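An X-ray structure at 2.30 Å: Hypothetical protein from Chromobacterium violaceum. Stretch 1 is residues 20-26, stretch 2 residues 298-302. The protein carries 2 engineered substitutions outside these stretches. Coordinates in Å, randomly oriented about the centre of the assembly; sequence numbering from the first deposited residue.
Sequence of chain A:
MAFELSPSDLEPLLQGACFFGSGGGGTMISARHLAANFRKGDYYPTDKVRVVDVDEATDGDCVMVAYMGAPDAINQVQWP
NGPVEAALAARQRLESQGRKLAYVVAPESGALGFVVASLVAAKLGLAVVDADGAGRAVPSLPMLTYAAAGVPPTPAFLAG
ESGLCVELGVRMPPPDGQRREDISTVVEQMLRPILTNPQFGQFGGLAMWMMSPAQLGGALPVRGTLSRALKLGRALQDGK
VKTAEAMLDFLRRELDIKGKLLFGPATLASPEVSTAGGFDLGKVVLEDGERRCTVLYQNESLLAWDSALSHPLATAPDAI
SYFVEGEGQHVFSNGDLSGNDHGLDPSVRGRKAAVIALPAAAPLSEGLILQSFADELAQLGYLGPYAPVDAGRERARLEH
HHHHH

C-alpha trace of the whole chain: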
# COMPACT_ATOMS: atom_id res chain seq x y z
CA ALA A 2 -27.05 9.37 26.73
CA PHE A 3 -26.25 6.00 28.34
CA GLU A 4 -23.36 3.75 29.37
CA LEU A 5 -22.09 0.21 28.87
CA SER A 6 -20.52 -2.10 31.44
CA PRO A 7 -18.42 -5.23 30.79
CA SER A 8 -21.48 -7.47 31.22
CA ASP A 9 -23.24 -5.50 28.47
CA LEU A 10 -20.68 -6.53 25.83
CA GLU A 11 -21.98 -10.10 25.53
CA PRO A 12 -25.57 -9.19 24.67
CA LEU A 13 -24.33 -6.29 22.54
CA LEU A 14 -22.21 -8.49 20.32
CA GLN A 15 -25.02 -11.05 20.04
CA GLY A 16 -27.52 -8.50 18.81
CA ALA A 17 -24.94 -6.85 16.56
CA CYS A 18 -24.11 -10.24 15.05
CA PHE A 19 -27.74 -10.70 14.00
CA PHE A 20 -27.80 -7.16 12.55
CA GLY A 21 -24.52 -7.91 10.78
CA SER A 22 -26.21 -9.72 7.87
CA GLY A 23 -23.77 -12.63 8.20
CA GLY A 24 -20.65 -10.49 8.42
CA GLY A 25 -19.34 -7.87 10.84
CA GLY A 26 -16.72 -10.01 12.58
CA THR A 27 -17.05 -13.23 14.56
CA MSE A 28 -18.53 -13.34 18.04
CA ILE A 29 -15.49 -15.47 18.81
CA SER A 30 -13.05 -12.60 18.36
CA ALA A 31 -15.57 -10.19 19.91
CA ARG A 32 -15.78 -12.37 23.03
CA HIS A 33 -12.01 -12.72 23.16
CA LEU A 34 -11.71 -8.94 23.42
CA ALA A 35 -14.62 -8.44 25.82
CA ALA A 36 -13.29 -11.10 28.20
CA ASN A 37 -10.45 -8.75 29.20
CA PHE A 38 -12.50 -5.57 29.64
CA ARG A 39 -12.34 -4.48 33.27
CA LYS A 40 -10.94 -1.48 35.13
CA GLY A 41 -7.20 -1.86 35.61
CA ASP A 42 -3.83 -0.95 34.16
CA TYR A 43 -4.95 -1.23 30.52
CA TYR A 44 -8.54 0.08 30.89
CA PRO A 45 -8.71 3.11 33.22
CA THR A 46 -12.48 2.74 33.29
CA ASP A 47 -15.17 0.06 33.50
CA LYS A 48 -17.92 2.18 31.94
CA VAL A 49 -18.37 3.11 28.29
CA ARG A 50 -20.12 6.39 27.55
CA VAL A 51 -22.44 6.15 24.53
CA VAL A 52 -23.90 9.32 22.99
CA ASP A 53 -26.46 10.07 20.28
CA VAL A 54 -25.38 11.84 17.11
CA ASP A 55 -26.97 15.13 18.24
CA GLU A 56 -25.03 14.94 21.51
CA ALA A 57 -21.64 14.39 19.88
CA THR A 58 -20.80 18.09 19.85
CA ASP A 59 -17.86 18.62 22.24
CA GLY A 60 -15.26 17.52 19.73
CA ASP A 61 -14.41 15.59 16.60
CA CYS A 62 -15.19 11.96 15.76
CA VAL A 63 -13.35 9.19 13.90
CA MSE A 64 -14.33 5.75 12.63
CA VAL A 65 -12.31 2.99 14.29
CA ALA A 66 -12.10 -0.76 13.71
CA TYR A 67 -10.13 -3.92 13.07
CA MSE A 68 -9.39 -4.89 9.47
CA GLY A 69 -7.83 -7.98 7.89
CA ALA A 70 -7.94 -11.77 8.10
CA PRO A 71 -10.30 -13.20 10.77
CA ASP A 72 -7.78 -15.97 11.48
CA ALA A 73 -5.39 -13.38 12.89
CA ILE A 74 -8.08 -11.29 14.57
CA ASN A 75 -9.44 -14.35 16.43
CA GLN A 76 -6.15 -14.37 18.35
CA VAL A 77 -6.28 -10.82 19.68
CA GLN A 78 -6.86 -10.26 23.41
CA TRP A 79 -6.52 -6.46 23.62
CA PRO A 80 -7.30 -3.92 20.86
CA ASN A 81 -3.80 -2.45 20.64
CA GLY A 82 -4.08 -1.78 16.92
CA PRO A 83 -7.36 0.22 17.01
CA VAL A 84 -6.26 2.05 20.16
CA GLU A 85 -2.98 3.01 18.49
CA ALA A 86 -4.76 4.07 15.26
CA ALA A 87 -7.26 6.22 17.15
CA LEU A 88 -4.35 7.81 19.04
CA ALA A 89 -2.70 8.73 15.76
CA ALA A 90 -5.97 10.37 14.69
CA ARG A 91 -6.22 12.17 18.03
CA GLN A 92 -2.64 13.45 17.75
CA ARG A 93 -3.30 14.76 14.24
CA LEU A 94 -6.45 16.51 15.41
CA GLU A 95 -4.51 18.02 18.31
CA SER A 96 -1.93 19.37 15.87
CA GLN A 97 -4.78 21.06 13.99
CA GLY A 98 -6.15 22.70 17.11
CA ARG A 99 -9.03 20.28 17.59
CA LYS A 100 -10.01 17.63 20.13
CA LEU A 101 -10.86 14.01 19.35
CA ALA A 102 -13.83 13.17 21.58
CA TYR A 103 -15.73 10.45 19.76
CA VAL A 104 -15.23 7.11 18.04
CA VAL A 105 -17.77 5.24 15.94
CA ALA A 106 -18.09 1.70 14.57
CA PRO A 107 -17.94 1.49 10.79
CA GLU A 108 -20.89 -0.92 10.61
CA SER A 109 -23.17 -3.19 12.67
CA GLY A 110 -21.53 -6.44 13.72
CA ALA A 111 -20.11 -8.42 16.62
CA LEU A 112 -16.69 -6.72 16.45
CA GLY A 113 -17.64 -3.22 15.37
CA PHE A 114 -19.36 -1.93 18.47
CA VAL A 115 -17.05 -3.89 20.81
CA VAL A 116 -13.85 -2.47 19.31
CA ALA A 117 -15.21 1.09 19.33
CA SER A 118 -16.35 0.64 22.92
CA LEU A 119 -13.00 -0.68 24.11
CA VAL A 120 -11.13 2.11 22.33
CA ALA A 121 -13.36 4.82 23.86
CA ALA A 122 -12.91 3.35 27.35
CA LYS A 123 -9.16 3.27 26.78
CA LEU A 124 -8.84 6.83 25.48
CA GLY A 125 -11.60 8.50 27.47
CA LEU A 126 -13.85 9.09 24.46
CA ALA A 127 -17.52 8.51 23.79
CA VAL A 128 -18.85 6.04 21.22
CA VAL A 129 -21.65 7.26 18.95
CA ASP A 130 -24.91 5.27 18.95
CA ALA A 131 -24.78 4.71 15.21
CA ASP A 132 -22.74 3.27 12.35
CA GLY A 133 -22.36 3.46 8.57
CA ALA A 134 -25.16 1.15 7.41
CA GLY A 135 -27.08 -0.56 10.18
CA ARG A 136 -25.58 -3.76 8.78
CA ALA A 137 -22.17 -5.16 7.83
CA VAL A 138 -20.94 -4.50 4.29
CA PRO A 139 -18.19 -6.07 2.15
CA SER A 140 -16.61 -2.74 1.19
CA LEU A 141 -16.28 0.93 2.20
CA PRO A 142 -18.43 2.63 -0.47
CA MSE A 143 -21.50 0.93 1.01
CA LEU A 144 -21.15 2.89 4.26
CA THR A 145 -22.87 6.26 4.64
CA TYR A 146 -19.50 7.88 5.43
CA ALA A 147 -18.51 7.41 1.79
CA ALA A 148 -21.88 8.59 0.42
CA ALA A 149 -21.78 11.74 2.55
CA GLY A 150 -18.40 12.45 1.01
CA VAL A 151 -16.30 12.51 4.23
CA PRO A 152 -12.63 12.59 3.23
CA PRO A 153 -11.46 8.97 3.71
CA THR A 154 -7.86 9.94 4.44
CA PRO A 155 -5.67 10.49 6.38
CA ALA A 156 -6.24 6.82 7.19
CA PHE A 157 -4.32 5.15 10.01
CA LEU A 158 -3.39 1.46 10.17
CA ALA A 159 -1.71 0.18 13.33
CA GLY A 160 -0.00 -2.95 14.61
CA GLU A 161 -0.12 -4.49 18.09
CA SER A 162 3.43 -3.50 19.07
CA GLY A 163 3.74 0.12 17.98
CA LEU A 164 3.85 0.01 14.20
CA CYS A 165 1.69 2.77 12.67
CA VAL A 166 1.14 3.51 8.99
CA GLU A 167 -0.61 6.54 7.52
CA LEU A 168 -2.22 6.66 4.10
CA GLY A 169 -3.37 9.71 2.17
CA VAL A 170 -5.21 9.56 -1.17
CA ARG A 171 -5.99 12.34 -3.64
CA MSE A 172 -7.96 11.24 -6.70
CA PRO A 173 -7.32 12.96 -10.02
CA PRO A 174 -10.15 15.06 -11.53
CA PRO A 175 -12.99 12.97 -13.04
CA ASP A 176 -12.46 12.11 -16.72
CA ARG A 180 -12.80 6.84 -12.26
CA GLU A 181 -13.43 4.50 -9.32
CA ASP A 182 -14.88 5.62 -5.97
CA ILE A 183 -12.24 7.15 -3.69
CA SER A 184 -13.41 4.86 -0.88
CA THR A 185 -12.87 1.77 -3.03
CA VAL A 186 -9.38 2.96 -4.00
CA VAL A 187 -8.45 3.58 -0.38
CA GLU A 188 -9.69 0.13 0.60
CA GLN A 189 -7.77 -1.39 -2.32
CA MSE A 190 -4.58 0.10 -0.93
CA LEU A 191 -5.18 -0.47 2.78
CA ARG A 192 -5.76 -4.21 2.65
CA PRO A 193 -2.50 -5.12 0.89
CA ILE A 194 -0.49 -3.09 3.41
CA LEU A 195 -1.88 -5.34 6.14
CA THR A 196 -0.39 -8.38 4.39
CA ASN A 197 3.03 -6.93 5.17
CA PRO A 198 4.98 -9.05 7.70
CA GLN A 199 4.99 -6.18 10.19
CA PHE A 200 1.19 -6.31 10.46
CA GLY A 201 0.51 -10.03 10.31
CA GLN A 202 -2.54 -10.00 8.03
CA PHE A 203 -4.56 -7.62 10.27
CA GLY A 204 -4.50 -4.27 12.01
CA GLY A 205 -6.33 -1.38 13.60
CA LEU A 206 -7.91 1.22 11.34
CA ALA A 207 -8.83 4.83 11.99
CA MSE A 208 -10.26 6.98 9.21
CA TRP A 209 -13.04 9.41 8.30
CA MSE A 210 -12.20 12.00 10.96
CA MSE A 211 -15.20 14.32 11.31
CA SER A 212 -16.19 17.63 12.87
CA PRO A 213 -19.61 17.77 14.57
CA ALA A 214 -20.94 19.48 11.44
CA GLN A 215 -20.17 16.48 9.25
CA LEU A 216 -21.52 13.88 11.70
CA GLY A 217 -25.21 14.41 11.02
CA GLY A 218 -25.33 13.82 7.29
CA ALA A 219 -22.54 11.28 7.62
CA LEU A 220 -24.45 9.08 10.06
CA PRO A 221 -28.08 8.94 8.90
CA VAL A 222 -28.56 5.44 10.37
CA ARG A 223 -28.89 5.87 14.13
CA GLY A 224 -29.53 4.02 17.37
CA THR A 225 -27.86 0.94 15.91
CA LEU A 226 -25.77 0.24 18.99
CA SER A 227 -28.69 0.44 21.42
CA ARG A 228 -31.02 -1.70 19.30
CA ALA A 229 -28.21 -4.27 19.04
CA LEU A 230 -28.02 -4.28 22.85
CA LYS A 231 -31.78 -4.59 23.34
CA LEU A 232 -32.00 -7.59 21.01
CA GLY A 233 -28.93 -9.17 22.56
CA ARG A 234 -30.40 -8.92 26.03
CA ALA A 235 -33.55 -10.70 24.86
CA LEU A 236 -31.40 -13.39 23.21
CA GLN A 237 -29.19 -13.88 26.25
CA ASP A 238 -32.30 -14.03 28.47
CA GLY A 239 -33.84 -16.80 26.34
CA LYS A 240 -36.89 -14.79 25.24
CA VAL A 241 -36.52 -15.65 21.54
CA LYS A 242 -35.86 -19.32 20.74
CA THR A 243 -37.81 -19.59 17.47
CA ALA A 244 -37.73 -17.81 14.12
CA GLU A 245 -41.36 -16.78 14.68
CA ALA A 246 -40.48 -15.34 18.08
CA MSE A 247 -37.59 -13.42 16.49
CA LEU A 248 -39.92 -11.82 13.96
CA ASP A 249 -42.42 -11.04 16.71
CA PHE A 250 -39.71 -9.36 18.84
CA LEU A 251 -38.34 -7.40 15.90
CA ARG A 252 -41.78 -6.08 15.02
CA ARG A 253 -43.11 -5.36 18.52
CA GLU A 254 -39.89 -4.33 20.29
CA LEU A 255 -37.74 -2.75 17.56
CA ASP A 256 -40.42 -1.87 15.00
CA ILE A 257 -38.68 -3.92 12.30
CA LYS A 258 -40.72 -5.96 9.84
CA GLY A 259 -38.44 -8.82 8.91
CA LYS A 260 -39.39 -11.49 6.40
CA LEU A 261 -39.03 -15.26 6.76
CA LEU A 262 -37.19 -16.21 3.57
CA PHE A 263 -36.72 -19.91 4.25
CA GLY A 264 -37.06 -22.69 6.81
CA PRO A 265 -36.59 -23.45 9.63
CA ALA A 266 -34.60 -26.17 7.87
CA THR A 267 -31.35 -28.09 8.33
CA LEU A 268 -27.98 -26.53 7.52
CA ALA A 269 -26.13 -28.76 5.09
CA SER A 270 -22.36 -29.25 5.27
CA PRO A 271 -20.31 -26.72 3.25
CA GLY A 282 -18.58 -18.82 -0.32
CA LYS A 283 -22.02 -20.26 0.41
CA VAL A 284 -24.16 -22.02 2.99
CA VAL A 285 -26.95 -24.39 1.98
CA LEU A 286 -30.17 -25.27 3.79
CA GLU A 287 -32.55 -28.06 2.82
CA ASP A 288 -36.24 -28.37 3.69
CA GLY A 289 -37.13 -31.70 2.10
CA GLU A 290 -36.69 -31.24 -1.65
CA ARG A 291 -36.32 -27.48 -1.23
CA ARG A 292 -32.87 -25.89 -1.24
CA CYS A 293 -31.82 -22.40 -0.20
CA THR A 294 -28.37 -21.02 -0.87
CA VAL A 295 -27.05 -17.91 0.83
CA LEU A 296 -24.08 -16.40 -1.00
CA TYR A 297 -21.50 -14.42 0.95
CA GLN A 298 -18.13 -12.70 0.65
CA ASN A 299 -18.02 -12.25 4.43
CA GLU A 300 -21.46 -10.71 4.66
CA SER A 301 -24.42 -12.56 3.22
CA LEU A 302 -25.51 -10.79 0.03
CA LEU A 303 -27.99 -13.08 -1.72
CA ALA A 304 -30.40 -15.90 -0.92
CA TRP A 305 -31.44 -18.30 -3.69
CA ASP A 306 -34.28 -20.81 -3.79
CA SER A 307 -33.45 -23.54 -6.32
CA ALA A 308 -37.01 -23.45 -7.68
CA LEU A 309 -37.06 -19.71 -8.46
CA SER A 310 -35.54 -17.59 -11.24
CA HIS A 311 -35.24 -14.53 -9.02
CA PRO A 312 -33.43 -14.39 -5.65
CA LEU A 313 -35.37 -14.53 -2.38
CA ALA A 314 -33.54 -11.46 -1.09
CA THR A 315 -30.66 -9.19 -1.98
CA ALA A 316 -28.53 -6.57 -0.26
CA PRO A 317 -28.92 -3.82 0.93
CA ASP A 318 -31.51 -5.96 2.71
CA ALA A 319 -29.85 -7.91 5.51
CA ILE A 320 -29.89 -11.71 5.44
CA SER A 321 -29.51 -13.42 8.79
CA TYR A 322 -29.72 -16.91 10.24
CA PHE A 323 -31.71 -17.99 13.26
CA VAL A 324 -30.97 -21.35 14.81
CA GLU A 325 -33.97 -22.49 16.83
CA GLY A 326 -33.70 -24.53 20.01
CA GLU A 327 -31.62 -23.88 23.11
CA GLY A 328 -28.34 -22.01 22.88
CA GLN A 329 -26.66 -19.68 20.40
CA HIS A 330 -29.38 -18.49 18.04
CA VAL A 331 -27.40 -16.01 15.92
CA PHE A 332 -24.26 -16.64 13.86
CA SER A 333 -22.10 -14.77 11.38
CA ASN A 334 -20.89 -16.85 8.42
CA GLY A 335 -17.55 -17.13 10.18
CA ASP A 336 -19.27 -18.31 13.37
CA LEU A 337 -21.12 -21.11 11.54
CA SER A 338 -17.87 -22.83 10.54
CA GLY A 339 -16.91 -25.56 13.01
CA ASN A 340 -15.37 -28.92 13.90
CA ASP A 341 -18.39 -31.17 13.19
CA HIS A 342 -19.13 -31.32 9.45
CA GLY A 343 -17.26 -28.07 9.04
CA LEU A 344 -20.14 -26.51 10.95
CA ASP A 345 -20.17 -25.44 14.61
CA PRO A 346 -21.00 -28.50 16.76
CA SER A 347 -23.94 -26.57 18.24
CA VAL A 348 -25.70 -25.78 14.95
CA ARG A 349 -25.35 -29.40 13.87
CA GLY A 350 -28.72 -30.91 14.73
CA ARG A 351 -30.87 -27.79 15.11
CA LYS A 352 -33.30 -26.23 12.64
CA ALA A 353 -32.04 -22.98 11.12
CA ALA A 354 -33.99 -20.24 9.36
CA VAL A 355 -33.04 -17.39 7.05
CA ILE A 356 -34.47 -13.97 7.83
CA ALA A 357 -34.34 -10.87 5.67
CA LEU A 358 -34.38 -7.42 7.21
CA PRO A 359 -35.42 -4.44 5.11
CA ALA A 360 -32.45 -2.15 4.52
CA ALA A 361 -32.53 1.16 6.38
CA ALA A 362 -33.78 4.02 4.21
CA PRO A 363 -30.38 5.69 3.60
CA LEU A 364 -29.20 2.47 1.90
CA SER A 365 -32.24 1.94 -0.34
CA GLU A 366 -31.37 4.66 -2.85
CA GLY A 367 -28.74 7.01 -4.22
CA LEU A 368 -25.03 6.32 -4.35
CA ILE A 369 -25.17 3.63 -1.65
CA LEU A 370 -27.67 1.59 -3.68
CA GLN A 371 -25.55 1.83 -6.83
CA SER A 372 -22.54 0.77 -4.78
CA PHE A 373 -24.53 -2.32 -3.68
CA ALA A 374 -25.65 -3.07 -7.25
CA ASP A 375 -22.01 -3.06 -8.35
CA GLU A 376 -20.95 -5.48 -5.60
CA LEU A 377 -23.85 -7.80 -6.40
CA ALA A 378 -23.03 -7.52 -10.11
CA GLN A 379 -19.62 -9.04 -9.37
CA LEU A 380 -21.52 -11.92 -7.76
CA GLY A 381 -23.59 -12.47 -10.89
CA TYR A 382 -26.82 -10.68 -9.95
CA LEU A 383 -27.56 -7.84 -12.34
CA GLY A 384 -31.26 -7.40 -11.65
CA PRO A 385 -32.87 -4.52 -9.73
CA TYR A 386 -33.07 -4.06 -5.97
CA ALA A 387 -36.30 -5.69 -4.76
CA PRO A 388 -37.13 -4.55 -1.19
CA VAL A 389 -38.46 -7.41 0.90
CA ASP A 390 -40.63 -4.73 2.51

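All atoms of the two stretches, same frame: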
# COMPACT_ATOMS: atom_id res chain seq x y z
N PHE A 20 -27.63 -8.31 13.43
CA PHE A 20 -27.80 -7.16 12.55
C PHE A 20 -26.62 -7.03 11.58
O PHE A 20 -26.57 -6.09 10.78
CB PHE A 20 -27.95 -5.86 13.36
CG PHE A 20 -29.27 -5.73 14.09
CD1 PHE A 20 -30.47 -5.74 13.38
CD2 PHE A 20 -29.32 -5.62 15.48
CE1 PHE A 20 -31.70 -5.64 14.04
CE2 PHE A 20 -30.54 -5.53 16.15
CZ PHE A 20 -31.74 -5.54 15.42
N GLY A 21 -25.68 -7.97 11.65
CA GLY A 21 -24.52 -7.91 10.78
C GLY A 21 -24.71 -8.54 9.40
O GLY A 21 -23.79 -8.52 8.58
N SER A 22 -25.90 -9.08 9.15
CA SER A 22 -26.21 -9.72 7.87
C SER A 22 -25.15 -10.76 7.48
O SER A 22 -24.70 -10.81 6.34
CB SER A 22 -26.34 -8.66 6.76
OG SER A 22 -26.79 -9.24 5.55
N GLY A 23 -24.76 -11.59 8.45
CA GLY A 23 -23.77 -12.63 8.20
C GLY A 23 -22.32 -12.23 8.36
O GLY A 23 -21.46 -13.10 8.56
N GLY A 24 -22.02 -10.94 8.26
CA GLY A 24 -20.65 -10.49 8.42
C GLY A 24 -20.48 -9.67 9.69
O GLY A 24 -21.18 -9.89 10.69
N GLY A 25 -19.55 -8.72 9.67
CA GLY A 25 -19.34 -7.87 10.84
C GLY A 25 -18.39 -8.40 11.91
O GLY A 25 -18.33 -7.84 13.00
N GLY A 26 -17.65 -9.46 11.61
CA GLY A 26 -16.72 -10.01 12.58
C GLY A 26 -17.35 -11.11 13.40
O GLY A 26 -18.54 -11.05 13.70
N GLN A 298 -19.54 -13.01 0.84
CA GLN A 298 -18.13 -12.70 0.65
C GLN A 298 -17.68 -12.96 2.10
O GLN A 298 -16.91 -13.87 2.39
CB GLN A 298 -17.95 -11.25 0.28
N ASN A 299 -18.21 -12.13 2.99
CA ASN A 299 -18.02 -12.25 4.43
C ASN A 299 -19.47 -12.11 4.85
O ASN A 299 -20.04 -12.97 5.53
CB ASN A 299 -17.20 -11.09 5.00
CG ASN A 299 -15.71 -11.31 4.90
OD1 ASN A 299 -15.20 -12.39 5.22
ND2 ASN A 299 -14.98 -10.29 4.45
N GLU A 300 -20.06 -11.02 4.40
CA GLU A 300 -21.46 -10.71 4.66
C GLU A 300 -22.30 -11.51 3.69
O GLU A 300 -21.87 -11.82 2.58
CB GLU A 300 -21.73 -9.22 4.43
CG GLU A 300 -21.14 -8.26 5.46
CD GLU A 300 -19.62 -8.24 5.48
OE1 GLU A 300 -18.99 -8.16 4.40
OE2 GLU A 300 -19.05 -8.29 6.60
N SER A 301 -23.52 -11.85 4.10
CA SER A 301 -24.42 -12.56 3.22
C SER A 301 -25.00 -11.49 2.30
O SER A 301 -25.42 -10.43 2.77
CB SER A 301 -25.52 -13.25 4.03
OG SER A 301 -24.95 -14.26 4.84
N LEU A 302 -25.03 -11.76 1.00
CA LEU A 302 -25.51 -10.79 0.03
C LEU A 302 -26.72 -11.23 -0.79
O LEU A 302 -27.50 -10.40 -1.26
CB LEU A 302 -24.36 -10.41 -0.90
CG LEU A 302 -23.14 -9.82 -0.18
CD1 LEU A 302 -21.94 -9.82 -1.10
CD2 LEU A 302 -23.47 -8.40 0.28

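The residues that touch are at least 275 apart in sequence, and the contact is small: 225 Å² is buried, summed over both sides. Stretch 1 has no regular helix or strand from Phe-20 to Gly-26; it leaves a preceding helix at Ser-22, whose positive phi (52/45) breaks the helical pattern. A type I' turn from Gly-21 to Gly-24 includes Ser-22 and is closed by the backbone hydrogen bond from Gly-24 N to Gly-21 O at 3.0 Å. Stretch 2 is loop through Glu-300 and enters a strand at Ser-301. The backbones come nearest at Gly-24 and Glu-300, whose CA atoms lie 3.9 Å apart.

The clearest bond is backbone to backbone: Ser-301 N donates to Ser-22 O at 2.7 Å, with an N-H...O angle of 159°. Short and nearly straight, it ties the turn to the first residue of the strand. Beside it the two serines also approach through a side chain. Ser-22 has chi1 at -173° (t), which places its OG 3.3 Å from Ser-301 O. The hydrogen bond from Ser-22 OG to Ser-301 O is weak, and it is not settled, since the same proton has another acceptor within reach.

Ser-301 has chi1 at -66° (m), and its OG lies 3.9 Å from Gly-23 CA. This is a packing contact across the stretches; the hydroxyl finds its hydrogen bond elsewhere in the structure.

Glu-300 makes the second firm bond. Its CA-to-CB bond points sideways, yet the end of the side chain comes nearer to stretch 1. With chi1 at -71° (m), chi2 at 65° (p) and chi3 at 47°, the chain is folded rather than extended, and OE2 reaches the backbone of the glycine run. Gly-25 N donates to Glu-300 OE2 at 3.1 Å with an angle of 145°, so a carboxylate oxygen receives a main-chain amide. The same OE2 lies 3.3 Å from Gly-24 CA, while Glu-300 CG sits 4.1 Å from Gly-21 O.

The absence of side chains is part of this fit. An ideal CB on Gly-24 would point toward stretch 2 and fall 1.9 Å from Glu-300 OE2; one on Gly-23 would fall 2.4 Å from Ser-301 OG. Both are clashes. At Gly-23 the phi/psi of 88/-23 would also jam a CB against the preceding carbonyl oxygen, so the backbone by itself calls for glycine there. The same local argument holds for Gly-25 at 86/11, where no cross-stretch clash is needed.

Asn-299 contributes through its main chain. Its side chain (chi1 -85°, m) starts sideways and leads away, staying 4.9 Å from stretch 1, whereas Asn-299 O packs 3.9 Å from Gly-24 CA. Asn-299 O also stands 3.3 Å from Gly-23 O, but two carbonyl acceptors cannot hydrogen-bond to each other, so this proximity is tolerated rather than bonding.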